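Local atomic coordinates of putative N-acetylneuraminate lyase ([Ruminococcus] gnavus ATCC 29149, PDB entry 6RB7), a protein that belongs to the dihydrodipicolinate synthetase family of TIM-barrel proteins and assembles from four chains. Residues V75-S80 and L107-H112; D134-I139 and T165-Y170; D91-L96 and Q122-H127; K37-I42 and E217-N222. All blocks are in the same frame, centred on the assembly; numbering follows the deposited sequence.

Contact 1: residues V75-S80 and L107-H112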
loop_
_atom_site.group_PDB
_atom_site.type_symbol
_atom_site.label_atom_id
_atom_site.label_comp_id
_atom_site.label_asym_id
_atom_site.label_seq_id
_atom_site.Cartn_x
_atom_site.Cartn_y
_atom_site.Cartn_z
ATOM N N VAL A 75 -5.241 30.553 -13.028
ATOM C CA VAL A 75 -4.513 29.411 -13.609
ATOM C C VAL A 75 -3.437 28.942 -12.626
ATOM O O VAL A 75 -2.832 29.781 -11.866
ATOM C CB VAL A 75 -3.905 29.678 -14.983
ATOM C CG1 VAL A 75 -4.980 29.763 -16.043
ATOM C CG2 VAL A 75 -3.022 30.918 -15.000
ATOM N N TYR A 76 -3.213 27.645 -12.613
ATOM C CA TYR A 76 -2.208 26.961 -11.781
ATOM C C TYR A 76 -1.119 26.519 -12.742
ATOM O O TYR A 76 -1.313 25.616 -13.541
ATOM C CB TYR A 76 -2.862 25.805 -11.017
ATOM C CG TYR A 76 -1.880 24.934 -10.281
ATOM C CD1 TYR A 76 -1.278 25.383 -9.125
ATOM C CD2 TYR A 76 -1.635 23.646 -10.680
ATOM C CE1 TYR A 76 -0.391 24.578 -8.412
ATOM C CE2 TYR A 76 -0.729 22.835 -9.998
ATOM C CZ TYR A 76 -0.099 23.316 -8.882
ATOM O OH TYR A 76 0.766 22.515 -8.220
ATOM N N VAL A 77 0.017 27.238 -12.703
ATOM C CA VAL A 77 1.033 27.138 -13.771
ATOM C C VAL A 77 2.209 26.252 -13.341
ATOM O O VAL A 77 2.689 26.383 -12.199
ATOM C CB VAL A 77 1.494 28.551 -14.126
ATOM C CG1 VAL A 77 2.514 28.506 -15.251
ATOM C CG2 VAL A 77 0.329 29.452 -14.458
ATOM N N ASN A 78 2.693 25.417 -14.252
ATOM C CA ASN A 78 3.885 24.571 -14.050
ATOM C C ASN A 78 3.635 23.585 -12.902
ATOM O O ASN A 78 4.597 23.231 -12.224
ATOM C CB ASN A 78 5.162 25.402 -13.837
ATOM C CG ASN A 78 5.591 26.140 -15.070
ATOM O OD1 ASN A 78 5.458 25.620 -16.182
ATOM N ND2 ASN A 78 6.076 27.368 -14.884
ATOM N N GLY A 79 2.406 23.093 -12.777
ATOM C CA GLY A 79 2.125 21.906 -11.962
ATOM C C GLY A 79 2.505 20.623 -12.685
ATOM O O GLY A 79 3.024 20.664 -13.820
ATOM N N SER A 80 2.237 19.466 -12.094
ATOM C CA SER A 80 2.497 18.195 -12.796
ATOM C C SER A 80 1.591 18.046 -14.012
ATOM O O SER A 80 2.029 17.487 -14.992
ATOM C CB SER A 80 2.457 16.987 -11.884
ATOM O OG SER A 80 1.208 16.869 -11.287
ATOM N N LEU A 107 -6.426 37.124 -14.304
ATOM C CA LEU A 107 -6.361 35.762 -13.721
ATOM C C LEU A 107 -5.627 35.835 -12.399
ATOM O O LEU A 107 -4.543 36.433 -12.351
ATOM C CB LEU A 107 -5.616 34.798 -14.650
ATOM C CG LEU A 107 -6.312 34.490 -15.973
ATOM C CD1 LEU A 107 -5.348 33.866 -16.922
ATOM C CD2 LEU A 107 -7.519 33.579 -15.739
ATOM N N THR A 108 -6.116 35.098 -11.412
ATOM C CA THR A 108 -5.288 34.775 -10.239
ATOM C C THR A 108 -4.221 33.806 -10.751
ATOM O O THR A 108 -4.585 32.831 -11.435
ATOM C CB THR A 108 -6.116 34.178 -9.119
ATOM O OG1 THR A 108 -7.093 35.151 -8.714
ATOM C CG2 THR A 108 -5.283 33.759 -7.930
ATOM N N VAL A 109 -2.959 34.033 -10.453
ATOM C CA VAL A 109 -1.880 33.168 -10.965
ATOM C C VAL A 109 -1.209 32.491 -9.784
ATOM O O VAL A 109 -0.638 33.202 -8.913
ATOM C CB VAL A 109 -0.879 33.903 -11.865
ATOM C CG1 VAL A 109 0.242 32.968 -12.290
ATOM C CG2 VAL A 109 -1.584 34.494 -13.069
ATOM N N ILE A 110 -1.263 31.160 -9.758
ATOM C CA ILE A 110 -0.533 30.351 -8.769
ATOM C C ILE A 110 0.562 29.631 -9.542
ATOM O O ILE A 110 0.245 28.882 -10.484
ATOM C CB ILE A 110 -1.467 29.350 -8.076
ATOM C CG1 ILE A 110 -2.666 30.014 -7.404
ATOM C CG2 ILE A 110 -0.655 28.486 -7.111
ATOM C CD1 ILE A 110 -3.692 29.034 -6.877
ATOM N N ALA A 111 1.817 29.896 -9.211
ATOM C CA ALA A 111 2.980 29.283 -9.891
ATOM C C ALA A 111 3.543 28.157 -9.022
ATOM O O ALA A 111 4.038 28.405 -7.942
ATOM C CB ALA A 111 4.034 30.307 -10.177
ATOM N N HIS A 112 3.371 26.923 -9.474
ATOM C CA HIS A 112 4.008 25.753 -8.848
ATOM C C HIS A 112 5.495 25.807 -9.146
ATOM O O HIS A 112 5.861 25.820 -10.339
ATOM C CB HIS A 112 3.363 24.468 -9.345
ATOM C CG HIS A 112 4.026 23.279 -8.712
ATOM N ND1 HIS A 112 4.879 22.465 -9.421
ATOM C CD2 HIS A 112 4.035 22.850 -7.430
ATOM C CE1 HIS A 112 5.322 21.520 -8.591
ATOM N NE2 HIS A 112 4.866 21.767 -7.339
HETATM O O HOH W 1 7.702 26.785 -12.110
#
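His112 reaches across from the end of its strand to Tyr76 and Asn78. Its CB lies 3.4 Å from Asn78 O and also touches the phenol of Tyr76. CG comes next and sits 3.4 Å from Tyr76 OH. On one branch of the ring, ND1 donates to Asn78 O at 2.9 Å. The acceptor is nearly in the imidazole plane, but the donor is tilted 22° from the carbonyl plane. On the other branch, CD2 packs against Tyr76 OH. NE2, at the tip, takes the backbone N-H of Ile139, so both ring nitrogens are gripped and the ring's rotation is fixed. The chi1 of His112, 179°, swings its CG away from the backbone N and lays the side chain beside that of Tyr76, both pointing the same way. The two strands are neighbours in the parallel barrel of a TIM fold, and helix 89-103 makes the crossover between them. Ile110 N donates to Val75 O at 3.0 Å. Ile110 O receives Val77 N at 2.8 Å, and His112 N reaches Val77 O. Inside the barrel, Ile110 CG2 meets the edge of the Tyr76 ring, 3.8 Å from CD1. On the helix side, Val77 CG2 packs 4.1 Å from Val109 CG1. A water donates to His112 O at 2.7 Å and is held weakly by Asn78 ND2.

Contact 2: residues D134-I139 and T165-Y170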
loop_
_atom_site.group_PDB
_atom_site.type_symbol
_atom_site.label_atom_id
_atom_site.label_comp_id
_atom_site.label_asym_id
_atom_site.label_seq_id
_atom_site.Cartn_x
_atom_site.Cartn_y
_atom_site.Cartn_z
ATOM N N ASP A 134 0.266 35.759 -7.734
ATOM C CA ASP A 134 -0.550 35.818 -6.514
ATOM C C ASP A 134 0.009 34.861 -5.473
ATOM O O ASP A 134 0.093 35.234 -4.267
ATOM C CB ASP A 134 -2.007 35.536 -6.830
ATOM C CG ASP A 134 -2.562 36.631 -7.730
ATOM O OD1 ASP A 134 -2.907 37.703 -7.179
ATOM O OD2 ASP A 134 -2.540 36.438 -8.959
ATOM N N ALA A 135 0.372 33.657 -5.892
ATOM C CA ALA A 135 0.873 32.633 -4.969
ATOM C C ALA A 135 1.900 31.772 -5.681
ATOM O O ALA A 135 1.838 31.637 -6.924
ATOM C CB ALA A 135 -0.287 31.783 -4.445
ATOM N N ILE A 136 2.728 31.134 -4.887
ATOM C CA ILE A 136 3.548 30.000 -5.331
ATOM C C ILE A 136 3.037 28.747 -4.628
ATOM O O ILE A 136 2.385 28.859 -3.579
ATOM C CB ILE A 136 5.050 30.223 -5.073
ATOM C CG1 ILE A 136 5.337 30.530 -3.598
ATOM C CG2 ILE A 136 5.568 31.314 -6.008
ATOM C CD1 ILE A 136 6.818 30.323 -3.259
ATOM N N ALA A 137 3.329 27.615 -5.230
ATOM C CA ALA A 137 2.907 26.302 -4.712
ATOM C C ALA A 137 4.051 25.316 -4.757
ATOM O O ALA A 137 4.989 25.478 -5.562
ATOM C CB ALA A 137 1.725 25.776 -5.488
ATOM N N ALA A 138 3.959 24.250 -3.956
ATOM C CA ALA A 138 4.995 23.202 -3.963
ATOM C C ALA A 138 4.387 21.868 -3.529
ATOM O O ALA A 138 3.798 21.776 -2.455
ATOM C CB ALA A 138 6.130 23.581 -3.068
ATOM N N ILE A 139 4.595 20.870 -4.381
ATOM C CA ILE A 139 4.523 19.451 -3.944
ATOM C C ILE A 139 5.596 19.204 -2.899
ATOM O O ILE A 139 6.520 20.021 -2.725
ATOM C CB ILE A 139 4.635 18.505 -5.141
ATOM C CG1 ILE A 139 5.963 18.632 -5.880
ATOM C CG2 ILE A 139 3.431 18.656 -6.055
ATOM C CD1 ILE A 139 6.219 17.481 -6.823
ATOM N N THR A 165 5.151 36.483 -0.878
ATOM C CA THR A 165 4.208 35.767 -1.763
ATOM C C THR A 165 3.436 34.705 -0.975
ATOM O O THR A 165 4.050 33.914 -0.269
ATOM C CB THR A 165 4.913 35.194 -2.989
ATOM O OG1 THR A 165 5.564 36.251 -3.706
ATOM C CG2 THR A 165 3.947 34.569 -3.959
ATOM N N ASP A 166 2.125 34.657 -1.184
ATOM C CA ASP A 166 1.266 33.570 -0.661
ATOM C C ASP A 166 1.826 32.197 -1.081
ATOM O O ASP A 166 2.351 32.049 -2.192
ATOM C CB ASP A 166 -0.156 33.693 -1.162
ATOM C CG ASP A 166 -0.937 34.893 -0.647
ATOM O OD1 ASP A 166 -0.509 35.525 0.349
ATOM O OD2 ASP A 166 -1.978 35.171 -1.224
ATOM N N PHE A 167 1.681 31.205 -0.206
ATOM C CA PHE A 167 2.279 29.866 -0.416
ATOM C C PHE A 167 1.180 28.813 -0.243
ATOM O O PHE A 167 0.496 28.750 0.806
ATOM C CB PHE A 167 3.410 29.605 0.559
ATOM C CG PHE A 167 4.199 28.353 0.292
ATOM C CD1 PHE A 167 3.746 27.114 0.712
ATOM C CD2 PHE A 167 5.426 28.429 -0.342
ATOM C CE1 PHE A 167 4.505 25.971 0.474
ATOM C CE2 PHE A 167 6.170 27.283 -0.596
ATOM C CZ PHE A 167 5.712 26.063 -0.175
ATOM N N VAL A 168 1.069 27.939 -1.229
ATOM C CA VAL A 168 0.127 26.774 -1.244
ATOM C C VAL A 168 0.904 25.469 -1.188
ATOM O O VAL A 168 1.732 25.197 -2.076
ATOM C CB VAL A 168 -0.776 26.802 -2.478
ATOM C CG1 VAL A 168 -1.726 25.626 -2.494
ATOM C CG2 VAL A 168 -1.565 28.114 -2.569
ATOM N N ILE A 169 0.596 24.622 -0.198
ATOM C CA ILE A 169 1.150 23.253 -0.146
ATOM C C ILE A 169 0.325 22.383 -1.081
ATOM O O ILE A 169 -0.913 22.435 -0.977
ATOM C CB ILE A 169 1.043 22.727 1.289
ATOM C CG1 ILE A 169 1.859 23.583 2.249
ATOM C CG2 ILE A 169 1.395 21.246 1.345
ATOM C CD1 ILE A 169 1.420 23.391 3.693
ATOM N N TYR A 170 0.962 21.578 -1.916
ATOM C CA TYR A 170 0.246 20.636 -2.800
ATOM C C TYR A 170 0.396 19.240 -2.212
ATOM O O TYR A 170 1.505 18.663 -2.248
ATOM C CB TYR A 170 0.710 20.768 -4.239
ATOM C CG TYR A 170 -0.257 20.182 -5.233
ATOM C CD1 TYR A 170 -0.459 18.832 -5.304
ATOM C CD2 TYR A 170 -1.002 20.996 -6.086
ATOM C CE1 TYR A 170 -1.324 18.279 -6.236
ATOM C CE2 TYR A 170 -1.928 20.454 -6.966
ATOM C CZ TYR A 170 -2.117 19.096 -7.015
ATOM O OH TYR A 170 -3.000 18.518 -7.899
HETATM O O HOH W 2 0.996 37.085 -2.561
#
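Ala135 to Ala138 pair in parallel with Asp166 to Ile169. The short strand axes come within 4.6 Å and are turned 25° from each other. Four backbone bonds join them in a ladder. Ile136 N donates to Asp166 O, and Ile136 O receives Val168 N at 2.8 Å. Ala138 N then donates to Val168 O, and Tyr170 N to Ala138 O. Close CA-H...O contacts line the same seam, such as Ala137 CA to Val168 O at 3.1 Å. Helix 148-160 links the strands in a beta-alpha-beta crossover of the TIM barrel.

The helix-facing side carries Ile136, Ala138 and Phe167. With chi1 at 56°, CG1 of Ile136 lies between the backbone N and the carbonyl carbon, and CD1 is carried onto the Phe167 ring, 3.7 Å from CD2. Further along that ring, CZ meets Ala138 CB at 3.8 Å. On the inner side, Ala137 CB rests 4.0 Å from Val168 CB. Past the paired residues, Ile139 CG2 packs on Tyr170 CB at 3.9 Å. The Tyr170 hydroxyl, at this far end, is bonded to Ser200.

Several polar groups lie where the strands begin. A water donates to Asp134 O at 2.7 Å and accepts a hydrogen bond from Asp166 N. Asp134 OD1 is in a salt bridge with Lys37, and the Asp166 carboxylate has Tyr38 as its partner. The two carboxylates are near neighbours and may disfavour each other's charge slightly; the lysine and the tyrosine hydroxyl would probably offset this.

Contact 3: residues D91-L96 and Q122-H127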
loop_
_atom_site.group_PDB
_atom_site.type_symbol
_atom_site.label_atom_id
_atom_site.label_comp_id
_atom_site.label_asym_id
_atom_site.label_seq_id
_atom_site.Cartn_x
_atom_site.Cartn_y
_atom_site.Cartn_z
ATOM N N ASP A 91 12.730 26.311 -18.930
ATOM C CA ASP A 91 11.408 26.029 -19.537
ATOM C C ASP A 91 10.315 26.679 -18.685
ATOM O O ASP A 91 9.397 27.331 -19.209
ATOM C CB ASP A 91 11.161 24.521 -19.598
ATOM C CG ASP A 91 11.960 23.708 -20.603
ATOM O OD1 ASP A 91 12.460 24.327 -21.598
ATOM O OD2 ASP A 91 12.089 22.458 -20.378
ATOM N N ARG A 92 10.382 26.446 -17.367
ATOM C CA ARG A 92 9.316 26.895 -16.452
ATOM C C ARG A 92 9.310 28.425 -16.353
ATOM O O ARG A 92 8.210 29.023 -16.200
ATOM C CB ARG A 92 9.467 26.195 -15.108
ATOM C CG ARG A 92 9.121 24.717 -15.254
ATOM C CD ARG A 92 9.498 23.888 -14.042
ATOM N NE ARG A 92 8.677 24.133 -12.881
ATOM C CZ ARG A 92 8.700 23.372 -11.784
ATOM N NH1 ARG A 92 9.536 22.345 -11.725
ATOM N NH2 ARG A 92 7.872 23.654 -10.784
ATOM N N LYS A 93 10.464 29.063 -16.411
ATOM C CA LYS A 93 10.522 30.534 -16.445
ATOM C C LYS A 93 9.859 31.056 -17.717
ATOM O O LYS A 93 9.051 31.995 -17.620
ATOM C CB LYS A 93 11.969 31.007 -16.398
ATOM C CG LYS A 93 12.617 30.867 -15.043
ATOM C CD LYS A 93 14.035 31.406 -15.062
ATOM C CE LYS A 93 14.724 31.324 -13.726
ATOM N NZ LYS A 93 16.138 31.795 -13.832
ATOM N N ILE A 94 10.152 30.449 -18.862
ATOM C CA ILE A 94 9.559 30.879 -20.150
ATOM C C ILE A 94 8.031 30.735 -20.083
ATOM O O ILE A 94 7.307 31.661 -20.474
ATOM C CB ILE A 94 10.194 30.136 -21.320
ATOM C CG1 ILE A 94 11.674 30.572 -21.436
ATOM C CG2 ILE A 94 9.403 30.403 -22.598
ATOM C CD1 ILE A 94 12.472 29.718 -22.345
ATOM N N VAL A 95 7.530 29.626 -19.536
ATOM C CA VAL A 95 6.070 29.474 -19.439
ATOM C C VAL A 95 5.490 30.630 -18.622
ATOM O O VAL A 95 4.523 31.281 -19.058
ATOM C CB VAL A 95 5.685 28.105 -18.832
ATOM C CG1 VAL A 95 4.224 28.059 -18.497
ATOM C CG2 VAL A 95 6.095 26.965 -19.757
ATOM N N LEU A 96 6.017 30.863 -17.421
ATOM C CA LEU A 96 5.382 31.832 -16.510
ATOM C C LEU A 96 5.506 33.262 -17.097
ATOM O O LEU A 96 4.543 34.010 -16.997
ATOM C CB LEU A 96 5.972 31.735 -15.115
ATOM C CG LEU A 96 5.317 32.645 -14.094
ATOM C CD1 LEU A 96 3.834 32.259 -13.874
ATOM C CD2 LEU A 96 6.077 32.567 -12.784
ATOM N N GLN A 122 13.968 27.316 -5.178
ATOM C CA GLN A 122 14.175 28.692 -4.701
ATOM C C GLN A 122 14.362 29.626 -5.901
ATOM O O GLN A 122 13.808 30.766 -5.876
ATOM C CB GLN A 122 15.413 28.724 -3.808
ATOM C CG GLN A 122 15.225 28.058 -2.436
ATOM C CD GLN A 122 16.548 27.942 -1.726
ATOM O OE1 GLN A 122 17.490 27.350 -2.253
ATOM N NE2 GLN A 122 16.617 28.461 -0.500
ATOM N N GLU A 123 15.049 29.188 -6.940
ATOM C CA GLU A 123 15.270 30.025 -8.156
ATOM C C GLU A 123 13.919 30.324 -8.793
ATOM O O GLU A 123 13.631 31.507 -9.145
ATOM C CB GLU A 123 16.252 29.341 -9.097
ATOM C CG GLU A 123 16.478 30.065 -10.371
ATOM C CD GLU A 123 17.601 29.510 -11.264
ATOM O OE1 GLU A 123 18.116 28.375 -10.993
ATOM O OE2 GLU A 123 17.934 30.192 -12.285
ATOM N N LEU A 124 13.043 29.310 -8.929
ATOM C CA LEU A 124 11.737 29.560 -9.531
ATOM C C LEU A 124 10.867 30.404 -8.614
ATOM O O LEU A 124 10.088 31.192 -9.141
ATOM C CB LEU A 124 11.082 28.216 -9.882
ATOM C CG LEU A 124 11.697 27.506 -11.076
ATOM C CD1 LEU A 124 11.051 26.160 -11.278
ATOM C CD2 LEU A 124 11.610 28.340 -12.368
ATOM N N ALA A 125 10.948 30.232 -7.302
ATOM C CA ALA A 125 10.176 31.051 -6.345
ATOM C C ALA A 125 10.544 32.532 -6.530
ATOM O O ALA A 125 9.646 33.378 -6.590
ATOM C CB ALA A 125 10.394 30.578 -4.933
ATOM N N ARG A 126 11.831 32.829 -6.541
ATOM C CA ARG A 126 12.316 34.226 -6.655
ATOM C C ARG A 126 11.843 34.792 -7.985
ATOM O O ARG A 126 11.368 35.951 -8.008
ATOM C CB ARG A 126 13.842 34.238 -6.550
ATOM C CG ARG A 126 14.479 35.615 -6.594
ATOM C CD ARG A 126 15.995 35.394 -6.429
ATOM N NE ARG A 126 16.286 34.848 -5.082
ATOM C CZ ARG A 126 16.654 33.588 -4.759
ATOM N NH1 ARG A 126 16.849 32.657 -5.682
ATOM N NH2 ARG A 126 16.819 33.258 -3.486
ATOM N N HIS A 127 11.952 34.011 -9.064
ATOM C CA HIS A 127 11.523 34.451 -10.406
ATOM C C HIS A 127 10.025 34.764 -10.390
ATOM O O HIS A 127 9.601 35.801 -10.961
ATOM C CB HIS A 127 11.941 33.419 -11.438
ATOM C CG HIS A 127 11.420 33.683 -12.798
ATOM N ND1 HIS A 127 10.219 33.146 -13.236
ATOM C CD2 HIS A 127 11.948 34.380 -13.827
ATOM C CE1 HIS A 127 10.054 33.506 -14.494
ATOM N NE2 HIS A 127 11.097 34.263 -14.889
#
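Lys93 stretches over the His127 ring and ends on Glu123. Its CG is anti to the carbonyl carbon, and the chain is extended beyond CG. This lays the aliphatic part across one face of the imidazole. CG stands 3.6 Å from the ring centroid, only 2° off the normal, in a CH-pi contact. CB lies 3.7 Å from CE1 of the same ring, and CD drifts over CD2. NZ then forms a salt bridge with Glu123 OE2 at 2.9 Å. It meets the oxygen on its anti side, 29° out of the carboxylate plane. Glu123 is itself extended, and its chain crosses that of Lys93 at about a right angle. The imidazole is further anchored by a hydrogen bond between its NE2 and Glu97.

Arg92 is bent at chi3. Leu124 CD1 presses on one face of the guanidinium, 3.5 Å from NE and displaced toward the rim. The other methyl, CD2, meets Lys93 CG at 3.8 Å. Arg92 NH2 is bonded to the backbone oxygens of Ala114 and His112, which holds the flat group in place.

Helices 89-103 and 118-130 run side by side on the outside of the barrel. Their short axes are 10.6 Å apart and inclined by 18°. Leu96 touches His127 and dips onto Val109 and Ala111 of strand 108-112. On the far flank, Ala125 packs on Ile158 of helix 148-160.

Contact 4: residues K37-I42 and E217-N222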
loop_
_atom_site.group_PDB
_atom_site.type_symbol
_atom_site.label_atom_id
_atom_site.label_comp_id
_atom_site.label_asym_id
_atom_site.label_seq_id
_atom_site.Cartn_x
_atom_site.Cartn_y
_atom_site.Cartn_z
ATOM N N LYS A 37 -9.793 35.843 -4.001
ATOM C CA LYS A 37 -9.207 35.718 -5.357
ATOM C C LYS A 37 -8.873 34.261 -5.665
ATOM O O LYS A 37 -8.570 33.938 -6.828
ATOM C CB LYS A 37 -8.000 36.619 -5.511
ATOM C CG LYS A 37 -6.773 36.255 -4.696
ATOM C CD LYS A 37 -5.675 37.256 -5.041
ATOM C CE LYS A 37 -4.514 37.185 -4.126
ATOM N NZ LYS A 37 -3.582 38.280 -4.487
ATOM N N TYR A 38 -8.865 33.382 -4.657
ATOM C CA TYR A 38 -8.532 31.956 -4.871
ATOM C C TYR A 38 -9.793 31.097 -4.961
ATOM O O TYR A 38 -9.634 29.878 -5.208
ATOM C CB TYR A 38 -7.632 31.457 -3.741
ATOM C CG TYR A 38 -6.331 32.200 -3.678
ATOM C CD1 TYR A 38 -5.365 31.981 -4.652
ATOM C CD2 TYR A 38 -6.048 33.106 -2.666
ATOM C CE1 TYR A 38 -4.141 32.621 -4.600
ATOM C CE2 TYR A 38 -4.833 33.760 -2.626
ATOM C CZ TYR A 38 -3.871 33.519 -3.598
ATOM O OH TYR A 38 -2.669 34.159 -3.569
ATOM N N LYS A 39 -10.964 31.671 -4.721
ATOM C CA LYS A 39 -12.205 30.885 -4.614
ATOM C C LYS A 39 -12.837 30.826 -5.992
ATOM O O LYS A 39 -13.541 31.773 -6.392
ATOM C CB LYS A 39 -13.173 31.540 -3.633
ATOM C CG LYS A 39 -12.662 31.545 -2.221
ATOM C CD LYS A 39 -13.630 32.110 -1.242
ATOM C CE LYS A 39 -13.060 32.217 0.150
ATOM N NZ LYS A 39 -14.134 32.693 1.054
ATOM N N GLY A 40 -12.856 29.647 -6.521
ATOM C CA GLY A 40 -13.478 29.408 -7.831
ATOM C C GLY A 40 -12.686 28.358 -8.560
ATOM O O GLY A 40 -12.013 27.527 -7.916
ATOM N N VAL A 41 -12.807 28.390 -9.864
ATOM C CA VAL A 41 -12.255 27.340 -10.752
ATOM C C VAL A 41 -10.907 27.846 -11.279
ATOM O O VAL A 41 -10.837 28.876 -11.949
ATOM C CB VAL A 41 -13.243 27.080 -11.883
ATOM C CG1 VAL A 41 -12.637 26.221 -12.978
ATOM C CG2 VAL A 41 -14.551 26.500 -11.338
ATOM N N ILE A 42 -9.839 27.133 -10.918
ATOM C CA ILE A 42 -8.445 27.452 -11.313
ATOM C C ILE A 42 -7.889 26.254 -12.069
ATOM O O ILE A 42 -7.336 25.300 -11.492
ATOM C CB ILE A 42 -7.594 27.855 -10.100
ATOM C CG1 ILE A 42 -8.168 29.102 -9.424
ATOM C CG2 ILE A 42 -6.132 28.041 -10.509
ATOM C CD1 ILE A 42 -7.392 29.572 -8.211
ATOM N N GLU A 217 -9.060 31.530 7.771
ATOM C CA GLU A 217 -7.946 32.286 7.147
ATOM C C GLU A 217 -7.136 31.396 6.219
ATOM O O GLU A 217 -6.136 31.901 5.697
ATOM C CB GLU A 217 -7.035 32.882 8.197
ATOM C CG GLU A 217 -7.769 33.947 8.977
ATOM C CD GLU A 217 -6.806 34.883 9.653
ATOM O OE1 GLU A 217 -6.082 34.410 10.548
ATOM O OE2 GLU A 217 -6.759 36.036 9.264
ATOM N N TYR A 218 -7.607 30.185 5.900
ATOM C CA TYR A 218 -6.915 29.278 4.979
ATOM C C TYR A 218 -7.920 28.756 3.986
ATOM O O TYR A 218 -9.133 28.778 4.244
ATOM C CB TYR A 218 -6.257 28.124 5.757
ATOM C CG TYR A 218 -5.172 28.572 6.681
ATOM C CD1 TYR A 218 -5.465 29.097 7.934
ATOM C CD2 TYR A 218 -3.847 28.460 6.315
ATOM C CE1 TYR A 218 -4.463 29.512 8.782
ATOM C CE2 TYR A 218 -2.829 28.856 7.166
ATOM C CZ TYR A 218 -3.137 29.388 8.400
ATOM O OH TYR A 218 -2.148 29.820 9.234
ATOM N N ILE A 219 -7.419 28.393 2.819
ATOM C CA ILE A 219 -8.240 27.814 1.741
ATOM C C ILE A 219 -7.704 26.432 1.397
ATOM O O ILE A 219 -6.482 26.217 1.301
ATOM C CB ILE A 219 -8.309 28.721 0.496
ATOM C CG1 ILE A 219 -9.253 28.134 -0.536
ATOM C CG2 ILE A 219 -6.935 28.991 -0.096
ATOM C CD1 ILE A 219 -9.643 29.108 -1.618
ATOM N N ILE A 220 -8.640 25.501 1.231
ATOM C CA ILE A 220 -8.328 24.170 0.682
ATOM C C ILE A 220 -8.856 24.116 -0.751
ATOM O O ILE A 220 -10.014 24.526 -0.996
ATOM C CB ILE A 220 -8.896 23.017 1.526
ATOM C CG1 ILE A 220 -8.669 23.244 3.024
ATOM C CG2 ILE A 220 -8.316 21.717 1.017
ATOM C CD1 ILE A 220 -7.218 23.429 3.435
ATOM N N PHE A 221 -8.012 23.706 -1.668
ATOM C CA PHE A 221 -8.411 23.519 -3.067
ATOM C C PHE A 221 -8.697 22.044 -3.336
ATOM O O PHE A 221 -7.889 21.176 -2.959
ATOM C CB PHE A 221 -7.364 23.963 -4.062
ATOM C CG PHE A 221 -6.849 25.374 -3.913
ATOM C CD1 PHE A 221 -5.872 25.672 -2.986
ATOM C CD2 PHE A 221 -7.384 26.410 -4.679
ATOM C CE1 PHE A 221 -5.355 26.952 -2.896
ATOM C CE2 PHE A 221 -6.908 27.695 -4.536
ATOM C CZ PHE A 221 -5.908 27.961 -3.647
ATOM N N ASN A 222 -9.838 21.744 -3.933
ATOM C CA ASN A 222 -10.126 20.351 -4.335
ATOM C C ASN A 222 -9.242 19.987 -5.539
ATOM O O ASN A 222 -9.351 20.650 -6.608
ATOM C CB ASN A 222 -11.585 20.198 -4.719
ATOM C CG ASN A 222 -11.908 18.759 -5.070
ATOM O OD1 ASN A 222 -12.209 18.003 -4.176
ATOM N ND2 ASN A 222 -11.800 18.386 -6.356
#
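Phe221 brings the outer end of its ring, CE2 and CZ, onto Tyr38. CZ lies 3.9 Å from Tyr38 CB, and CE2 sits 3.6 Å from Tyr38 O. The two side chains slant across each other, with no parallel stack. Both segments belong to the TIM barrel. Residues 37-42 lead into its first strand, 41-43, while 219-222 is its seventh. Strand 238-241 runs between them. The contact therefore spans two places in the sheet, and no hydrogen bond crosses it.

Ile219 fills the space next to Phe221. Its CG1 is turned away from the backbone N, chi1 -175°, which sends CD1 toward the other segment. That methyl meets three groups. It lies 3.7 Å from Tyr38 O, 3.8 Å from Tyr38 CB and 3.9 Å from Lys39 CG. Lys39 takes part through its aliphatic start; its NZ is in a salt bridge with Glu36.

Tyr38 turns its ring away from Ile219 and across the strand starts of the barrel. One face carries CG of the preceding Lys37, displaced toward the rim. The ring touches Thr108, Ile110 and Ile195 on the way. It thus lies across the N-terminal ends of the strands, with its hydroxyl hydrogen-bonded to Asp166 at the tip. Deeper in, Ile110 touches both Ile42 and Phe221. Ile42 approaches Phe221 directly too, with its terminal methyl CD1 4.2 Å from CE2.

Overall arrangement
All four contacts belong to one TIM barrel. Contacts 1 and 2 each pair strands of a beta-alpha-beta unit, and their centres are 9 Å apart. Strands 108-112 and 135-138 are neighbours, so the two contacts form a continuous run of four strands. Contact 3 lies outside that run, about 11 Å from contact 1 by centres, and joins the helices on either side of strand 108-112 in the chain. Its segments alternate with those of contact 1. Contact 4 spans the longest sequence gap and encloses the other three. It brings the chain's first strand near its seventh, across strand 238-241, without a hydrogen bond. Contacts 3 and 4 do not touch, their centres being about 22 Å apart.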